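Putative acetyl/propionyl-CoA carboxylase, alpha subunit (Methylibium petroleiphilum, PDB 2O1Q) is a cupin-like metalloprotein that binds zinc through histidines and is probably an oxidoreductase, perhaps an acetylacetone dioxygenase. Local coordinates at residues G54-A59 against H102-F107. Numbering follows the deposited sequence.
Sequences GSSFAA and HDKTEF. With ZN (zinc ion), chain C; ACT (acetate ion), chain G.
F57 and F107 meet rim to rim, with F57 CE2 3.6 Å from F107 CE2. Their planes stand at 71°, neither ring over the other's face. F107 CG is anti to its carbonyl carbon (chi1 -59°), and the ring leans back toward T105, so its far edge reaches F57. F107 CD2 lies beside S55 OG, which is hydrogen-bonded to P52 O, and S55 O sits at the ring edge. An alanine in place of F107 would probably open a gap beside F57 CE2 and leave that ring freer to shift. On the other face, S56 CB packs on E106 CB. The extended K104 chain passes alongside, bringing CE to 3.6 Å from S56 OG.

The backbones run antiparallel. F57 N donates to T105 O (2.9 Å, 161° at the hydrogen), G54 N to F107 O, and F107 N to S55 O. Past F57 the direct bonding stops, and one water bridges F57 O, H102 O and T105 N. A second links F57 O to D103 O. The chains close again where A59 CB lies 3.3 Å from D103 O.

At the H102 end, H102 ND1 binds the zinc together with H60 and H62, and E96 holds H102 NE2. An acetate, probably from the crystallisation liquor, binds the zinc through both oxygens; T105 OG1 donates to its O atom at 2.8 Å. A histidine-bound metal inside a beta-barrel is characteristic of cupins. F22 meets the F57 ring edge-to-face, and F113 lies against F107. Strand 55-62 also pairs with strands 27-28 and 121-124, while strand 74-77 packs against T105 and F107.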
ATOM      1  N   GLY A  54     -32.901   7.302  -2.246  1.00 13.61           N
ATOM      2  CA  GLY A  54     -33.226   7.542  -0.832  1.00 12.92           C
ATOM      3  C   GLY A  54     -32.313   6.859   0.174  1.00 11.54           C
ATOM      4  O   GLY A  54     -32.444   7.066   1.385  1.00 14.36           O
ATOM      5  N   SER A  55     -31.466   5.981  -0.318  1.00 12.78           N
ATOM      6  CA  SER A  55     -30.570   5.253   0.565  1.00 13.52           C
ATOM      7  C   SER A  55     -29.291   6.009   0.998  1.00 15.68           C
ATOM      8  O   SER A  55     -28.926   7.035   0.438  1.00 14.43           O
ATOM      9  CB  SER A  55     -30.217   3.868  -0.006  1.00 16.09           C
ATOM     10  OG  SER A  55     -29.437   3.982  -1.161  1.00 15.69           O
ATOM     11  N   SER A  56     -28.692   5.500   2.060  1.00 17.58           N
ATOM     12  CA  SER A  56     -27.537   6.128   2.613  1.00 15.31           C
ATOM     13  C   SER A  56     -26.695   5.197   3.439  1.00 16.57           C
ATOM     14  O   SER A  56     -27.203   4.210   3.937  1.00 14.77           O
ATOM     15  CB  SER A  56     -27.871   7.378   3.458  1.00 18.71           C
ATOM     16  OG  SER A  56     -28.700   7.031   4.592  1.00 19.34           O
ATOM     17  N   PHE A  57     -25.425   5.557   3.655  1.00 16.71           N
ATOM     18  CA  PHE A  57     -24.569   4.882   4.606  1.00 17.71           C
ATOM     19  C   PHE A  57     -24.384   5.631   5.894  1.00 17.13           C
ATOM     20  O   PHE A  57     -24.437   6.855   5.891  1.00 17.28           O
ATOM     21  CB  PHE A  57     -23.220   4.726   3.998  1.00 15.64           C
ATOM     22  CG  PHE A  57     -23.156   3.714   2.920  1.00 17.63           C
ATOM     23  CD1 PHE A  57     -23.050   2.368   3.197  1.00 18.10           C
ATOM     24  CD2 PHE A  57     -23.141   4.117   1.604  1.00 15.65           C
ATOM     25  CE1 PHE A  57     -22.910   1.414   2.146  1.00 17.26           C
ATOM     26  CE2 PHE A  57     -23.030   3.240   0.594  1.00 16.94           C
ATOM     27  CZ  PHE A  57     -22.926   1.852   0.840  1.00 17.81           C
ATOM     28  N   ALA A  58     -24.175   4.910   6.987  1.00 16.72           N
ATOM     29  CA  ALA A  58     -23.976   5.536   8.271  1.00 18.34           C
ATOM     30  C   ALA A  58     -22.672   6.312   8.274  1.00 15.69           C
ATOM     31  O   ALA A  58     -21.713   6.015   7.516  1.00 16.50           O
ATOM     32  CB  ALA A  58     -23.973   4.501   9.376  1.00 18.15           C
ATOM     33  N   ALA A  59     -22.589   7.274   9.208  1.00 17.99           N
ATOM     34  CA  ALA A  59     -21.390   8.139   9.306  1.00 18.76           C
ATOM     35  C   ALA A  59     -20.132   7.344   9.525  1.00 16.65           C
ATOM     36  O   ALA A  59     -20.121   6.427  10.346  1.00 13.81           O
ATOM     37  CB  ALA A  59     -21.551   9.148  10.445  1.00 19.19           C
ATOM     38  N   HIS A 102     -17.178  10.848   5.989  1.00 17.67           N
ATOM     39  CA  HIS A 102     -18.377  10.616   5.180  1.00 16.39           C
ATOM     40  C   HIS A 102     -19.570  10.521   6.140  1.00 16.70           C
ATOM     41  O   HIS A 102     -19.926   9.407   6.560  1.00 18.05           O
ATOM     42  CB  HIS A 102     -18.220   9.264   4.399  1.00 19.09           C
ATOM     43  CG  HIS A 102     -17.271   9.309   3.211  1.00 19.91           C
ATOM     44  ND1 HIS A 102     -16.821   8.168   2.482  1.00 10.89           N
ATOM     45  CD2 HIS A 102     -16.669  10.389   2.678  1.00 26.45           C
ATOM     46  CE1 HIS A 102     -16.059   8.633   1.506  1.00 26.87           C
ATOM     47  NE2 HIS A 102     -15.919   9.946   1.628  1.00 22.87           N
ATOM     48  N   ASP A 103     -20.097  11.667   6.596  1.00 17.26           N
ATOM     49  CA  ASP A 103     -21.223  11.698   7.567  1.00 17.75           C
ATOM     50  C   ASP A 103     -22.490  11.034   7.067  1.00 16.42           C
ATOM     51  O   ASP A 103     -23.164  10.314   7.821  1.00 18.47           O
ATOM     52  CB  ASP A 103     -21.557  13.145   7.959  1.00 18.51           C
ATOM     53  CG  ASP A 103     -20.504  13.759   8.814  1.00 29.96           C
ATOM     54  OD1 ASP A 103     -19.518  13.092   9.173  1.00 28.12           O
ATOM     55  OD2 ASP A 103     -20.680  14.943   9.121  1.00 35.23           O
ATOM     56  N   LYS A 104     -22.812  11.226   5.807  1.00 16.56           N
ATOM     57  CA  LYS A 104     -23.995  10.632   5.212  1.00 19.37           C
ATOM     58  C   LYS A 104     -23.866  10.600   3.700  1.00 18.07           C
ATOM     59  O   LYS A 104     -24.435  11.417   2.973  1.00 19.60           O
ATOM     60  CB  LYS A 104     -25.271  11.369   5.628  1.00 18.65           C
ATOM     61  CG  LYS A 104     -26.544  10.627   5.223  1.00 20.95           C
ATOM     62  CD  LYS A 104     -27.781  11.326   5.757  1.00 21.17           C
ATOM     63  CE  LYS A 104     -28.994  10.456   5.499  1.00 23.40           C
ATOM     64  NZ  LYS A 104     -30.273  11.160   5.828  1.00 29.23           N
ATOM     65  N   THR A 105     -23.146   9.609   3.212  1.00 15.96           N
ATOM     66  CA  THR A 105     -23.089   9.347   1.817  1.00 14.07           C
ATOM     67  C   THR A 105     -24.448   8.842   1.453  1.00 14.23           C
ATOM     68  O   THR A 105     -24.955   7.936   2.094  1.00 18.20           O
ATOM     69  CB  THR A 105     -22.046   8.336   1.464  1.00 16.28           C
ATOM     70  OG1 THR A 105     -20.746   8.867   1.799  1.00 21.41           O
ATOM     71  CG2 THR A 105     -22.072   7.975  -0.066  1.00 18.73           C
ATOM     72  N   GLU A 106     -25.040   9.433   0.436  1.00 16.76           N
ATOM     73  CA  GLU A 106     -26.435   9.125   0.104  1.00 15.38           C
ATOM     74  C   GLU A 106     -26.656   9.144  -1.397  1.00 16.66           C
ATOM     75  O   GLU A 106     -25.887   9.725  -2.147  1.00 16.48           O
ATOM     76  CB  GLU A 106     -27.380  10.029   0.882  1.00 17.39           C
ATOM     77  CG  GLU A 106     -27.327  11.454   0.524  1.00 19.17           C
ATOM     78  CD  GLU A 106     -28.257  12.287   1.378  1.00 23.71           C
ATOM     79  OE1 GLU A 106     -28.709  11.892   2.483  1.00 24.60           O
ATOM     80  OE2 GLU A 106     -28.534  13.372   0.916  1.00 27.94           O
ATOM     81  N   PHE A 107     -27.784   8.584  -1.781  1.00 15.60           N
ATOM     82  CA  PHE A 107     -28.130   8.250  -3.158  1.00 14.78           C
ATOM     83  C   PHE A 107     -29.474   8.810  -3.534  1.00 15.33           C
ATOM     84  O   PHE A 107     -30.507   8.214  -3.330  1.00 15.27           O
ATOM     85  CB  PHE A 107     -28.042   6.745  -3.294  1.00 15.92           C
ATOM     86  CG  PHE A 107     -26.684   6.234  -2.981  1.00 13.94           C
ATOM     87  CD1 PHE A 107     -25.711   6.232  -3.953  1.00 15.55           C
ATOM     88  CD2 PHE A 107     -26.346   5.855  -1.677  1.00 14.33           C
ATOM     89  CE1 PHE A 107     -24.390   5.838  -3.615  1.00 17.38           C
ATOM     90  CE2 PHE A 107     -25.088   5.486  -1.363  1.00 18.16           C
ATOM     91  CZ  PHE A 107     -24.107   5.467  -2.355  1.00 17.52           C
TER
HETATM   92 ZN    ZN C 145     -17.143   6.523   2.706  1.00 19.69          ZN
HETATM   93  C   ACT G 149     -18.660   5.844   0.948  0.50 17.39           C
HETATM   94  O   ACT G 149     -19.187   6.541   1.842  0.50 12.63           O
HETATM   95  OXT ACT G 149     -17.452   5.604   1.173  0.50 12.73           O
HETATM   96  CH3 ACT G 149     -19.328   5.328  -0.299  0.50 19.54           C
HETATM   97  O   HOH W   1     -21.850   7.902   5.094  1.00 17.54           O
HETATM   98  O   HOH W   2     -25.659   8.806   8.208  1.00 33.11           O